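Local atomic coordinates of carbonic anhydrase (Sordaria macrospora, PDB entry 4O1J), a protein that probably catalyses the reversible hydration of carbon dioxide to hydrogencarbonate and a proton, as a zinc-dependent, beta-class carbonic anhydrase. Residues A[83-87]-A[172-176]. Residue numbers count along the deposited sequence, not the author numbering.
Sequences IVSPT and KVLMN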
loop_
_atom_site.group_PDB
_atom_site.type_symbol
_atom_site.label_atom_id
_atom_site.label_comp_id
_atom_site.label_asym_id
_atom_site.label_seq_id
_atom_site.Cartn_x
_atom_site.Cartn_y
_atom_site.Cartn_z
ATOM N N ILE A 83 -2.704 1.004 13.533
ATOM C CA ILE A 83 -2.773 -0.330 12.965
ATOM C C ILE A 83 -1.470 -0.720 12.280
ATOM O O ILE A 83 -0.966 0.006 11.428
ATOM C CB ILE A 83 -3.931 -0.432 11.962
ATOM C CG1 ILE A 83 -5.268 -0.410 12.713
ATOM C CG2 ILE A 83 -3.801 -1.689 11.108
ATOM C CD1 ILE A 83 -6.486 -0.488 11.815
ATOM N N VAL A 84 -0.929 -1.870 12.668
ATOM C CA VAL A 84 0.268 -2.397 12.030
ATOM C C VAL A 84 -0.098 -3.550 11.103
ATOM O O VAL A 84 -0.400 -4.659 11.547
ATOM C CB VAL A 84 1.302 -2.883 13.056
ATOM C CG1 VAL A 84 2.586 -3.312 12.343
ATOM C CG2 VAL A 84 1.582 -1.792 14.083
ATOM N N SER A 85 -0.051 -3.271 9.808
ATOM C CA SER A 85 -0.415 -4.247 8.797
ATOM C C SER A 85 0.842 -4.836 8.163
ATOM O O SER A 85 1.802 -4.116 7.890
ATOM C CB SER A 85 -1.313 -3.600 7.738
ATOM O OG SER A 85 -1.622 -4.510 6.702
ATOM N N PRO A 86 0.849 -6.159 7.957
ATOM C CA PRO A 86 2.004 -6.880 7.410
ATOM C C PRO A 86 2.556 -6.329 6.091
ATOM O O PRO A 86 3.771 -6.173 5.982
ATOM C CB PRO A 86 1.452 -8.295 7.208
ATOM C CG PRO A 86 0.435 -8.432 8.289
ATOM C CD PRO A 86 -0.219 -7.082 8.382
ATOM N N THR A 87 1.699 -6.020 5.121
ATOM C CA THR A 87 2.194 -5.599 3.809
ATOM C C THR A 87 2.191 -4.091 3.613
ATOM O O THR A 87 2.538 -3.611 2.533
ATOM C CB THR A 87 1.384 -6.218 2.642
ATOM O OG1 THR A 87 0.037 -5.738 2.679
ATOM C CG2 THR A 87 1.394 -7.747 2.703
ATOM N N LYS A 172 1.721 -8.902 17.627
ATOM C CA LYS A 172 2.014 -10.169 16.932
ATOM C C LYS A 172 2.639 -9.932 15.548
ATOM O O LYS A 172 3.664 -10.555 15.187
ATOM C CB LYS A 172 0.743 -11.011 16.797
ATOM C CG LYS A 172 0.223 -11.526 18.136
ATOM C CD LYS A 172 -1.100 -12.247 17.983
ATOM C CE LYS A 172 -1.724 -12.540 19.339
ATOM N NZ LYS A 172 -3.084 -13.134 19.211
ATOM N N VAL A 173 2.051 -8.997 14.799
ATOM C CA VAL A 173 2.584 -8.647 13.482
ATOM C C VAL A 173 4.023 -8.103 13.559
ATOM O O VAL A 173 4.892 -8.522 12.785
ATOM C CB VAL A 173 1.697 -7.607 12.771
ATOM C CG1 VAL A 173 2.333 -7.167 11.454
ATOM C CG2 VAL A 173 0.308 -8.174 12.529
ATOM N N LEU A 174 4.269 -7.187 14.498
ATOM C CA LEU A 174 5.610 -6.640 14.723
ATOM C C LEU A 174 6.630 -7.735 15.069
ATOM O O LEU A 174 7.799 -7.684 14.656
ATOM C CB LEU A 174 5.581 -5.602 15.854
ATOM C CG LEU A 174 4.838 -4.285 15.611
ATOM C CD1 LEU A 174 4.767 -3.455 16.878
ATOM C CD2 LEU A 174 5.517 -3.502 14.509
ATOM N N MET A 175 6.174 -8.717 15.842
ATOM C CA MET A 175 7.024 -9.804 16.296
ATOM C C MET A 175 7.279 -10.789 15.168
ATOM O O MET A 175 8.194 -11.610 15.249
ATOM C CB MET A 175 6.390 -10.527 17.489
ATOM C CG MET A 175 6.177 -9.652 18.722
ATOM S SD MET A 175 7.675 -9.329 19.668
ATOM C CE MET A 175 7.884 -10.891 20.527
ATOM N N ASN A 176 6.479 -10.708 14.109
ATOM C CA ASN A 176 6.751 -11.538 12.934
ATOM C C ASN A 176 7.488 -10.797 11.817
ATOM O O ASN A 176 7.907 -11.396 10.826
ATOM C CB ASN A 176 5.447 -12.126 12.406
ATOM C CG ASN A 176 4.877 -13.178 13.332
ATOM O OD1 ASN A 176 5.620 -13.834 14.074
ATOM N ND2 ASN A 176 3.550 -13.317 13.333
#
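Start at Val173, the first residue of 172-176 to reach the loop 83-87, which runs extended through Ser85 and turns at Pro86. Its CA-to-CB bond points toward the loop, and its two methyls straddle the carbonyl oxygen of Val84: Val173 CG1 and CG2 each lie 3.7 Å from Val84 O. Val173 CG1 also meets Val84 CG1 at 4.0 Å and Pro86 CG at 3.9 Å. One branched side chain thus fits between two loop side chains, touching the backbone that joins them, and the CA atoms of Val173 and Pro86 come within 6.4 Å of each other. Leu174, the next residue on the helix, leaves sideways, yet its m,t rotamer swings the tip round so that CD2 lies 3.6 Å from Val84 CG1. Val84 therefore packs against both helix residues. The side chains meet by apolar van der Waals packing, with Val173 also against the Val84 carbonyl, and the two segments bury 198 Å² in all.

The alternation of the loop explains its two roles. Val84 faces the helix, whereas the CA-to-CB bond of Ser85 points away from it, and Ser85 OG hydrogen-bonds to Thr87 OG1 of the second subunit; in the matching pair, Thr87 OG1 hydrogen-bonds to Ser85 OG of the second subunit. What the contact joins is the connection between strand 74-79 and helix 89-100 with the C-terminal part of helix 155-176. The Val84 side chain is about 13 Å from the bound zinc ion, so this is not part of the metal site. Val84 and Leu174 both pack on Ile54 of strand 51-56 and Leu109 of strand 106-112, so that loop and helix cover the parallel part of the sheet in this alpha/beta, beta-class carbonic anhydrase fold.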